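Local coordinates for protein pngf-ii (Elizabethkingia meningoseptica, PDB 4R4X) that probably removes N-linked glycans from glycoproteins and glycopeptides as a peptide:N-glycosidase (PNGase F-type amidase), at residues Asp250-Pro255 / Leu294-Leu299. Numbering follows the deposited sequence.
Sequences DVFIIP and LPFIEL
With chi1 of 75°, Phe296 CG sits between its own backbone N and carbonyl carbon, which carries the ring to Phe252 CB, 3.4 Å from Phe296 CD1. The two rings meet obliquely. Phe252 is on strand 248-253, and Phe296 immediately precedes strand 297-303, its antiparallel neighbour in a sheet of the region matching the N-terminal half of peptide-N-glycosidase F. Phe252 and Glu298 form a non-hydrogen-bonded pair; Ile253 and Ile297 form the hydrogen-bonded one, closed by Ile253 N to Ile297 O (2.9 Å) and Ile297 N to Ile253 O (3.0 Å), both nearly straight. The chain turns a corner at Leu299, whose N gives Val251 O a weak bond (2.7 Å, 122° at the hydrogen), while Val251 also pairs with Met300. On the Ile253 and Ile297 face, the two isoleucines run side by side, while Leu299 crosses Ile253 at about a right angle and places CD1 3.8 Å from Ile253 CG2. On the Phe252 and Glu298 face, Asp250 OD2 lies 2.7 Å from Glu298 OE2, the carboxylate planes 80° apart. Thr386 also bonds OE2, and Ser531 and Arg301 hold OE1. Past the strands, one water donates to Pro255 O and Leu294 O, bridging the two segments, 2.8 Å from the latter oxygen.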
ATOM      1  N   ASP A 250      14.791   1.942   7.562  1.00 14.78           N
ATOM      2  CA  ASP A 250      14.582   0.875   6.588  1.00 15.52           C
ATOM      3  C   ASP A 250      13.463  -0.008   7.089  1.00 14.95           C
ATOM      4  O   ASP A 250      13.389  -0.308   8.280  1.00 14.46           O
ATOM      5  CB  ASP A 250      15.825  -0.021   6.478  1.00 17.70           C
ATOM      6  CG  ASP A 250      16.628   0.192   5.202  1.00 20.42           C
ATOM      7  OD1 ASP A 250      16.172   0.848   4.242  1.00 24.34           O
ATOM      8  OD2 ASP A 250      17.756  -0.333   5.154  1.00 21.35           O
ATOM      9  N   VAL A 251      12.623  -0.441   6.169  1.00 14.10           N
ATOM     10  CA  VAL A 251      11.792  -1.618   6.342  1.00 13.65           C
ATOM     11  C   VAL A 251      12.477  -2.677   5.495  1.00 13.35           C
ATOM     12  O   VAL A 251      12.775  -2.449   4.305  1.00 13.31           O
ATOM     13  CB  VAL A 251      10.363  -1.394   5.860  1.00 13.29           C
ATOM     14  CG1 VAL A 251       9.534  -2.651   6.052  1.00 13.43           C
ATOM     15  CG2 VAL A 251       9.744  -0.217   6.596  1.00 14.05           C
ATOM     16  N   PHE A 252      12.775  -3.806   6.124  1.00 13.09           N
ATOM     17  CA  PHE A 252      13.602  -4.830   5.514  1.00 13.43           C
ATOM     18  C   PHE A 252      13.018  -6.205   5.746  1.00 13.34           C
ATOM     19  O   PHE A 252      12.200  -6.402   6.649  1.00 12.03           O
ATOM     20  CB  PHE A 252      15.045  -4.769   6.045  1.00 14.16           C
ATOM     21  CG  PHE A 252      15.186  -5.028   7.522  1.00 13.88           C
ATOM     22  CD1 PHE A 252      15.095  -3.996   8.435  1.00 13.76           C
ATOM     23  CD2 PHE A 252      15.429  -6.314   7.997  1.00 14.07           C
ATOM     24  CE1 PHE A 252      15.219  -4.233   9.805  1.00 14.15           C
ATOM     25  CE2 PHE A 252      15.579  -6.556   9.355  1.00 14.68           C
ATOM     26  CZ  PHE A 252      15.452  -5.511  10.271  1.00 14.75           C
ATOM     27  N   ILE A 253      13.406  -7.126   4.883  1.00 14.36           N
ATOM     28  CA  ILE A 253      13.174  -8.550   5.082  1.00 14.18           C
ATOM     29  C   ILE A 253      14.522  -9.261   5.066  1.00 14.13           C
ATOM     30  O   ILE A 253      15.526  -8.731   4.551  1.00 14.13           O
ATOM     31  CB  ILE A 253      12.200  -9.169   4.046  1.00 14.75           C
ATOM     32  CG1 ILE A 253      12.722  -9.006   2.624  1.00 14.08           C
ATOM     33  CG2 ILE A 253      10.816  -8.525   4.161  1.00 16.14           C
ATOM     34  CD1 ILE A 253      11.938  -9.745   1.564  1.00 14.42           C
ATOM     35  N   ILE A 254      14.550 -10.473   5.629  1.00 14.40           N
ATOM     36  CA  ILE A 254      15.783 -11.215   5.760  1.00 14.20           C
ATOM     37  C   ILE A 254      15.713 -12.484   4.900  1.00 15.04           C
ATOM     38  O   ILE A 254      15.026 -13.452   5.272  1.00 15.17           O
ATOM     39  CB  ILE A 254      16.070 -11.568   7.237  1.00 14.65           C
ATOM     40  CG1 ILE A 254      16.219 -10.289   8.060  1.00 15.15           C
ATOM     41  CG2 ILE A 254      17.346 -12.401   7.339  1.00 14.36           C
ATOM     42  CD1 ILE A 254      16.330 -10.492   9.546  1.00 15.37           C
ATOM     43  N   PRO A 255      16.409 -12.500   3.750  1.00 14.93           N
ATOM     44  CA  PRO A 255      16.441 -13.784   3.001  1.00 15.58           C
ATOM     45  C   PRO A 255      17.262 -14.860   3.719  1.00 15.58           C
ATOM     46  O   PRO A 255      18.413 -14.622   4.091  1.00 16.24           O
ATOM     47  CB  PRO A 255      17.093 -13.416   1.666  1.00 15.70           C
ATOM     48  CG  PRO A 255      17.096 -11.920   1.626  1.00 16.19           C
ATOM     49  CD  PRO A 255      17.144 -11.446   3.042  1.00 15.45           C
ATOM     50  N   LEU A 294      23.388 -14.471   2.152  1.00 14.33           N
ATOM     51  CA  LEU A 294      22.683 -13.400   1.461  1.00 14.80           C
ATOM     52  C   LEU A 294      22.508 -12.184   2.379  1.00 14.60           C
ATOM     53  O   LEU A 294      22.186 -12.335   3.563  1.00 13.91           O
ATOM     54  CB  LEU A 294      21.300 -13.857   1.032  1.00 14.67           C
ATOM     55  CG  LEU A 294      21.275 -14.967  -0.003  1.00 15.60           C
ATOM     56  CD1 LEU A 294      19.842 -15.406  -0.202  1.00 15.78           C
ATOM     57  CD2 LEU A 294      21.940 -14.572  -1.310  1.00 15.68           C
ATOM     58  N   PRO A 295      22.702 -10.974   1.831  1.00 14.61           N
ATOM     59  CA  PRO A 295      22.477  -9.756   2.606  1.00 14.26           C
ATOM     60  C   PRO A 295      20.983  -9.487   2.722  1.00 13.72           C
ATOM     61  O   PRO A 295      20.209 -10.073   1.975  1.00 13.85           O
ATOM     62  CB  PRO A 295      23.182  -8.674   1.768  1.00 14.69           C
ATOM     63  CG  PRO A 295      23.147  -9.189   0.368  1.00 15.10           C
ATOM     64  CD  PRO A 295      23.142 -10.687   0.451  1.00 14.87           C
ATOM     65  N   PHE A 296      20.558  -8.622   3.644  1.00 13.40           N
ATOM     66  CA  PHE A 296      19.129  -8.350   3.758  1.00 12.78           C
ATOM     67  C   PHE A 296      18.611  -7.506   2.574  1.00 13.55           C
ATOM     68  O   PHE A 296      19.400  -6.887   1.835  1.00 13.67           O
ATOM     69  CB  PHE A 296      18.761  -7.745   5.121  1.00 13.39           C
ATOM     70  CG  PHE A 296      19.142  -6.312   5.307  1.00 13.13           C
ATOM     71  CD1 PHE A 296      18.254  -5.295   4.974  1.00 14.46           C
ATOM     72  CD2 PHE A 296      20.372  -5.963   5.853  1.00 13.62           C
ATOM     73  CE1 PHE A 296      18.592  -3.966   5.161  1.00 14.16           C
ATOM     74  CE2 PHE A 296      20.714  -4.632   6.064  1.00 13.55           C
ATOM     75  CZ  PHE A 296      19.817  -3.625   5.719  1.00 13.99           C
ATOM     76  N   ILE A 297      17.294  -7.548   2.380  1.00 13.01           N
ATOM     77  CA  ILE A 297      16.609  -6.773   1.345  1.00 13.62           C
ATOM     78  C   ILE A 297      15.861  -5.622   2.000  1.00 13.94           C
ATOM     79  O   ILE A 297      15.057  -5.836   2.949  1.00 13.54           O
ATOM     80  CB  ILE A 297      15.658  -7.664   0.558  1.00 13.75           C
ATOM     81  CG1 ILE A 297      16.497  -8.624  -0.300  1.00 13.99           C
ATOM     82  CG2 ILE A 297      14.674  -6.885  -0.338  1.00 14.01           C
ATOM     83  CD1 ILE A 297      15.672  -9.641  -1.011  1.00 15.09           C
ATOM     84  N   GLU A 298      16.107  -4.424   1.475  1.00 13.52           N
ATOM     85  CA  GLU A 298      15.347  -3.218   1.859  1.00 13.92           C
ATOM     86  C   GLU A 298      14.024  -3.153   1.111  1.00 13.16           C
ATOM     87  O   GLU A 298      14.003  -2.944  -0.118  1.00 12.91           O
ATOM     88  CB  GLU A 298      16.140  -1.952   1.521  1.00 15.07           C
ATOM     89  CG  GLU A 298      17.478  -1.897   2.158  1.00 16.79           C
ATOM     90  CD  GLU A 298      18.265  -0.655   1.799  1.00 18.33           C
ATOM     91  OE1 GLU A 298      18.343  -0.299   0.602  1.00 19.73           O
ATOM     92  OE2 GLU A 298      18.819  -0.039   2.726  1.00 21.34           O
ATOM     93  N   LEU A 299      12.906  -3.366   1.797  1.00 12.75           N
ATOM     94  CA  LEU A 299      11.605  -3.127   1.145  1.00 12.47           C
ATOM     95  C   LEU A 299      11.424  -1.643   0.825  1.00 13.69           C
ATOM     96  O   LEU A 299      10.930  -1.302  -0.242  1.00 14.57           O
ATOM     97  CB  LEU A 299      10.434  -3.580   2.018  1.00 12.47           C
ATOM     98  CG  LEU A 299      10.362  -5.050   2.420  1.00 12.17           C
ATOM     99  CD1 LEU A 299       8.992  -5.321   3.059  1.00 12.64           C
ATOM    100  CD2 LEU A 299      10.572  -5.954   1.193  1.00 12.57           C
TER
HETATM  101  O   HOH W   1      19.867 -12.201   5.051  1.00 13.50           O